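Local atomic coordinates of hydrolase, haloacid dehalogenase-like family (Chlorobaculum tepidum, PDB entry 2HCF), a protein that binds magnesium and is probably a hydrolase of the haloacid dehalogenase-like family, its substrate not established. Residues S20-V25 and A81-R86; L113-G118 and H135-G140. One frame throughout, in Å; residues are numbered along the deposited sequence.

Interaction 1 (S20-V25 and A81-R86); sequences SMNRRV and ALFRER
Val-25, selenomethionine Met-21 and Phe-83 form the apolar part of this contact. Val-25 CG1 lies 3.5 Å from Phe-83 N, close against the backbone of helix 65-86, and also meets CB of Leu-82. CG2 of Val-25 is 4.0 Å from Arg-86 CD, on the extended Arg-86 chain. Met-21 CG sits between the backbone N and the carbonyl carbon (chi1 62°), and the chain bends further on, at chi2 and chi3. Met-21 SE is 3.8 Å from Phe-83 CE1, a Met-aromatic contact made obliquely to the ring, and Met-21 CE reaches Arg-86 CB at 3.7 Å.

The polar groups find their partners largely outside the two segments. Asn-22 ND2 lies 3.8 Å from Phe-83 CE1, with amide and ring planes 38° apart. The same ND2 bonds to Tyr-79 OH, and Asn-22 OD1 accepts a hydrogen bond from Lys-127 NZ. Within segment 20-25, Arg-24 NH1 bonds to Ser-20 OG at 2.9 Å, nearly in the guanidinium plane.

The helix directions are 140° apart, nearer antiparallel than parallel. Their direct join is apolar. The charge of Arg-86 is answered by Asp-28, and one water, accepting from Arg-86 NH1 and bonding weakly to Met-21 O, links polar atoms across.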
loop_
_atom_site.group_PDB
_atom_site.type_symbol
_atom_site.label_atom_id
_atom_site.label_comp_id
_atom_site.label_asym_id
_atom_site.label_seq_id
_atom_site.Cartn_x
_atom_site.Cartn_y
_atom_site.Cartn_z
ATOM N N SER A 20 1.465 0.536 16.960
ATOM C CA SER A 20 0.136 -0.099 17.243
ATOM C C SER A 20 -1.048 0.867 17.467
ATOM O O SER A 20 -2.213 0.457 17.425
ATOM C CB SER A 20 0.242 -1.003 18.483
ATOM O OG SER A 20 0.561 -0.225 19.636
HETATM N N MSE A 21 -0.745 2.127 17.739
HETATM C CA MSE A 21 -1.750 3.190 17.723
HETATM C C MSE A 21 -2.631 3.212 16.454
HETATM O O MSE A 21 -3.791 3.605 16.514
HETATM C CB MSE A 21 -1.068 4.553 17.921
HETATM C CG MSE A 21 -0.073 4.946 16.836
HETATM SE SE MSE A 21 -0.864 5.825 15.274
HETATM C CE MSE A 21 -1.533 7.371 16.075
ATOM N N ASN A 22 -2.099 2.781 15.314
ATOM C CA ASN A 22 -2.892 2.759 14.077
ATOM C C ASN A 22 -4.181 1.953 14.266
ATOM O O ASN A 22 -5.267 2.395 13.897
ATOM C CB ASN A 22 -2.055 2.192 12.917
ATOM C CG ASN A 22 -2.590 2.586 11.518
ATOM O OD1 ASN A 22 -1.927 2.327 10.505
ATOM N ND2 ASN A 22 -3.775 3.179 11.458
ATOM N N ARG A 23 -4.044 0.774 14.868
ATOM C CA ARG A 23 -5.190 -0.119 15.121
ATOM C C ARG A 23 -6.173 0.542 16.089
ATOM O O ARG A 23 -7.381 0.413 15.950
ATOM C CB ARG A 23 -4.689 -1.493 15.630
ATOM C CG ARG A 23 -5.677 -2.300 16.451
ATOM N N ARG A 24 -5.648 1.296 17.032
ATOM C CA ARG A 24 -6.478 1.957 18.014
ATOM C C ARG A 24 -7.179 3.206 17.488
ATOM O O ARG A 24 -8.270 3.509 17.921
ATOM C CB ARG A 24 -5.657 2.260 19.249
ATOM C CG ARG A 24 -5.120 0.951 19.895
ATOM C CD ARG A 24 -4.575 1.175 21.331
ATOM N NE ARG A 24 -3.601 2.278 21.367
ATOM C CZ ARG A 24 -2.299 2.152 21.111
ATOM N NH1 ARG A 24 -1.769 0.965 20.819
ATOM N NH2 ARG A 24 -1.519 3.227 21.150
ATOM N N VAL A 25 -6.539 3.925 16.566
ATOM C CA VAL A 25 -7.183 5.008 15.824
ATOM C C VAL A 25 -8.395 4.498 15.058
ATOM O O VAL A 25 -9.458 5.103 15.085
ATOM C CB VAL A 25 -6.180 5.673 14.832
ATOM C CG1 VAL A 25 -6.905 6.579 13.819
ATOM C CG2 VAL A 25 -5.128 6.448 15.574
ATOM N N ALA A 81 -9.041 11.710 9.961
ATOM C CA ALA A 81 -8.844 12.889 10.785
ATOM C C ALA A 81 -8.167 12.520 12.099
ATOM O O ALA A 81 -7.223 13.190 12.541
ATOM C CB ALA A 81 -10.176 13.561 11.059
ATOM N N LEU A 82 -8.613 11.421 12.702
ATOM C CA LEU A 82 -8.023 10.969 13.973
ATOM C C LEU A 82 -6.568 10.533 13.795
ATOM O O LEU A 82 -5.723 10.834 14.644
ATOM C CB LEU A 82 -8.838 9.819 14.530
ATOM C CG LEU A 82 -9.020 9.749 16.033
ATOM C CD1 LEU A 82 -9.386 11.113 16.641
ATOM C CD2 LEU A 82 -10.100 8.693 16.309
ATOM N N PHE A 83 -6.278 9.856 12.682
ATOM C CA PHE A 83 -4.920 9.425 12.385
ATOM C C PHE A 83 -4.021 10.656 12.258
ATOM O O PHE A 83 -2.953 10.718 12.874
ATOM C CB PHE A 83 -4.866 8.527 11.135
ATOM C CG PHE A 83 -3.511 7.926 10.912
ATOM C CD1 PHE A 83 -3.049 6.922 11.746
ATOM C CD2 PHE A 83 -2.640 8.470 9.968
ATOM C CE1 PHE A 83 -1.764 6.396 11.583
ATOM C CE2 PHE A 83 -1.336 7.969 9.816
ATOM C CZ PHE A 83 -0.904 6.939 10.620
ATOM N N ARG A 84 -4.491 11.659 11.519
ATOM C CA ARG A 84 -3.704 12.870 11.288
ATOM C C ARG A 84 -3.494 13.639 12.574
ATOM O O ARG A 84 -2.474 14.311 12.745
ATOM C CB ARG A 84 -4.343 13.737 10.176
ATOM C CG ARG A 84 -4.243 13.040 8.764
ATOM C CD ARG A 84 -4.617 13.899 7.518
ATOM N N GLU A 85 -4.447 13.529 13.490
ATOM C CA GLU A 85 -4.379 14.203 14.768
ATOM C C GLU A 85 -3.379 13.542 15.709
ATOM O O GLU A 85 -2.645 14.217 16.402
ATOM C CB GLU A 85 -5.759 14.163 15.425
ATOM C CG GLU A 85 -5.945 15.155 16.535
ATOM C CD GLU A 85 -7.066 14.764 17.496
ATOM O OE1 GLU A 85 -8.164 14.328 17.040
ATOM O OE2 GLU A 85 -6.836 14.904 18.727
ATOM N N ARG A 86 -3.372 12.218 15.762
ATOM C CA ARG A 86 -2.620 11.523 16.807
ATOM C C ARG A 86 -1.225 11.061 16.388
ATOM O O ARG A 86 -0.332 11.004 17.220
ATOM C CB ARG A 86 -3.388 10.301 17.302
ATOM C CG ARG A 86 -4.699 10.599 17.963
ATOM C CD ARG A 86 -5.286 9.291 18.419
ATOM N NE ARG A 86 -6.619 9.433 18.989
ATOM C CZ ARG A 86 -7.402 8.404 19.314
ATOM N NH1 ARG A 86 -7.004 7.156 19.117
ATOM N NH2 ARG A 86 -8.598 8.642 19.836
HETATM O O HOH W 1 -4.171 5.849 19.130
#

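Interaction 2 (L113-G118 and H135-G140)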
loop_
_atom_site.group_PDB
_atom_site.type_symbol
_atom_site.label_atom_id
_atom_site.label_comp_id
_atom_site.label_asym_id
_atom_site.label_seq_id
_atom_site.Cartn_x
_atom_site.Cartn_y
_atom_site.Cartn_z
ATOM N N LEU A 113 7.293 6.767 -10.648
ATOM C CA LEU A 113 6.961 6.125 -9.358
ATOM C C LEU A 113 5.505 6.383 -8.997
ATOM O O LEU A 113 5.011 7.495 -9.186
ATOM C CB LEU A 113 7.831 6.638 -8.227
ATOM C CG LEU A 113 9.260 6.115 -8.081
ATOM C CD1 LEU A 113 9.949 7.021 -7.089
ATOM C CD2 LEU A 113 9.280 4.703 -7.592
ATOM N N GLY A 114 4.825 5.347 -8.504
ATOM C CA GLY A 114 3.489 5.499 -7.940
ATOM C C GLY A 114 3.233 4.576 -6.739
ATOM O O GLY A 114 4.015 3.658 -6.450
ATOM N N LEU A 115 2.123 4.825 -6.046
ATOM C CA LEU A 115 1.735 4.045 -4.903
ATOM C C LEU A 115 0.635 3.127 -5.332
ATOM O O LEU A 115 -0.203 3.533 -6.124
ATOM C CB LEU A 115 1.197 4.948 -3.827
ATOM C CG LEU A 115 2.274 5.877 -3.245
ATOM C CD1 LEU A 115 1.615 6.941 -2.470
ATOM C CD2 LEU A 115 3.234 5.086 -2.330
ATOM N N LEU A 116 0.631 1.909 -4.807
ATOM C CA LEU A 116 -0.479 0.984 -4.930
ATOM C C LEU A 116 -0.632 0.367 -3.549
ATOM O O LEU A 116 0.211 -0.467 -3.152
ATOM C CB LEU A 116 -0.193 -0.111 -5.964
ATOM C CG LEU A 116 -1.433 -0.855 -6.448
ATOM C CD1 LEU A 116 -1.181 -1.542 -7.761
ATOM C CD2 LEU A 116 -1.928 -1.880 -5.434
ATOM N N THR A 117 -1.657 0.828 -2.809
ATOM C CA THR A 117 -1.731 0.591 -1.380
ATOM C C THR A 117 -3.121 0.339 -0.832
ATOM O O THR A 117 -4.116 0.777 -1.419
ATOM C CB THR A 117 -1.068 1.782 -0.653
ATOM O OG1 THR A 117 -1.230 1.654 0.753
ATOM C CG2 THR A 117 -1.614 3.091 -1.159
ATOM N N GLY A 118 -3.180 -0.382 0.297
ATOM C CA GLY A 118 -4.444 -0.635 1.012
ATOM C C GLY A 118 -4.874 0.557 1.853
ATOM O O GLY A 118 -5.994 0.593 2.367
ATOM N N HIS A 135 6.874 13.002 -1.106
ATOM C CA HIS A 135 7.232 13.811 -2.281
ATOM C C HIS A 135 7.679 12.948 -3.499
ATOM O O HIS A 135 7.550 13.369 -4.664
ATOM C CB HIS A 135 8.283 14.865 -1.873
ATOM C CG HIS A 135 9.605 14.275 -1.499
ATOM N ND1 HIS A 135 10.562 13.964 -2.437
ATOM C CD2 HIS A 135 10.102 13.874 -0.302
ATOM C CE1 HIS A 135 11.597 13.402 -1.837
ATOM N NE2 HIS A 135 11.333 13.317 -0.544
ATOM N N TYR A 136 8.131 11.725 -3.252
ATOM C CA TYR A 136 8.534 10.836 -4.335
ATOM C C TYR A 136 7.368 10.316 -5.204
ATOM O O TYR A 136 7.591 9.804 -6.303
ATOM C CB TYR A 136 9.254 9.597 -3.782
ATOM C CG TYR A 136 10.567 9.868 -3.130
ATOM C CD1 TYR A 136 11.692 10.205 -3.885
ATOM C CD2 TYR A 136 10.699 9.796 -1.741
ATOM C CE1 TYR A 136 12.903 10.468 -3.261
ATOM C CE2 TYR A 136 11.900 10.044 -1.127
ATOM C CZ TYR A 136 12.991 10.372 -1.876
ATOM O OH TYR A 136 14.170 10.638 -1.220
ATOM N N PHE A 137 6.144 10.396 -4.711
ATOM C CA PHE A 137 5.026 9.683 -5.334
ATOM C C PHE A 137 3.947 10.633 -5.909
ATOM O O PHE A 137 3.069 11.106 -5.185
ATOM C CB PHE A 137 4.411 8.745 -4.321
ATOM C CG PHE A 137 5.365 7.708 -3.812
ATOM C CD1 PHE A 137 5.664 6.591 -4.580
ATOM C CD2 PHE A 137 5.967 7.851 -2.568
ATOM C CE1 PHE A 137 6.543 5.630 -4.115
ATOM C CE2 PHE A 137 6.851 6.903 -2.089
ATOM C CZ PHE A 137 7.132 5.771 -2.864
ATOM N N PRO A 138 4.004 10.904 -7.224
ATOM C CA PRO A 138 3.091 11.854 -7.835
ATOM C C PRO A 138 1.646 11.366 -8.004
ATOM O O PRO A 138 0.775 12.177 -8.270
ATOM C CB PRO A 138 3.761 12.125 -9.199
ATOM C CG PRO A 138 4.433 10.857 -9.522
ATOM C CD PRO A 138 4.912 10.303 -8.213
ATOM N N PHE A 139 1.389 10.054 -7.884
ATOM C CA PHE A 139 0.044 9.526 -8.054
ATOM C C PHE A 139 -0.011 8.154 -7.430
ATOM O O PHE A 139 1.027 7.628 -7.011
ATOM C CB PHE A 139 -0.325 9.413 -9.556
ATOM C CG PHE A 139 0.221 8.186 -10.219
ATOM C CD1 PHE A 139 1.565 8.046 -10.418
ATOM C CD2 PHE A 139 -0.610 7.139 -10.584
ATOM C CE1 PHE A 139 2.088 6.907 -10.988
ATOM C CE2 PHE A 139 -0.085 5.994 -11.152
ATOM C CZ PHE A 139 1.238 5.877 -11.358
ATOM N N GLY A 140 -1.189 7.520 -7.413
ATOM C CA GLY A 140 -1.261 6.118 -7.021
ATOM C C GLY A 140 -2.661 5.555 -7.178
ATOM O O GLY A 140 -3.532 6.234 -7.736
#
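The Phe-137 ring is packed on both faces. Leu-115 CD2 sits over the centre of one face, 3.6 Å from the ring centroid and 9° off its normal, a CH-pi contact. CB of Tyr-136 lies over the opposite face, toward the rim. The leucine and phenylalanine side chains cross at about a right angle, and Leu-115 CG comes 3.6 Å from Phe-137 CG. Leu-113 CB meets Phe-137 CD1 at 4.2 Å, obliquely to the ring. An alanine in place of Phe-137 would probably leave Leu-115 CD2 without the ring it rests on and open a gap beside Phe-9 and Leu-102.

The Phe-139 ring approaches the strand obliquely, with CE1 3.6 Å from Gly-114 CA. A CB on Gly-114 would clash with this ring. The backbone is tied by Leu-115 N to Phe-139 O, 3.2 Å long, 157° at the hydrogen and directed at a carbonyl lone pair. Leu-113 O is buried here and finds no hydrogen-bond partner.

Leu-115 and Gly-140 form a parallel bridge, and Ala-141 continues the pairing with bonds to Leu-115 and Thr-117. Strand 140-141 is an outermost strand of the parallel sheet, next to 111-116, an arrangement fitting the Rossmann-like core of the HAD fold.

Both segments of interaction 1 precede those of interaction 2 along the chain. Their centres are 21 Å apart, and their nearest atoms about 9 Å, without touching. Interaction 1 pairs helices 21-34 and 65-86, away from the parallel sheet. Interaction 2 belongs to that sheet, joining strand 111-116 to the segment that leads into strand 140-141. Helix 121-129 lies between the segments of interaction 2 in sequence, and its Ser-123 and Lys-127 touch Phe-83 of interaction 1. The side chain of Asn-22 is about 5 Å from that of the magnesium ligand Asp-12, and that of Leu-115 about 7 Å from that of Asp-10. The helical part is consistent with a HAD cap beside the metal-binding core.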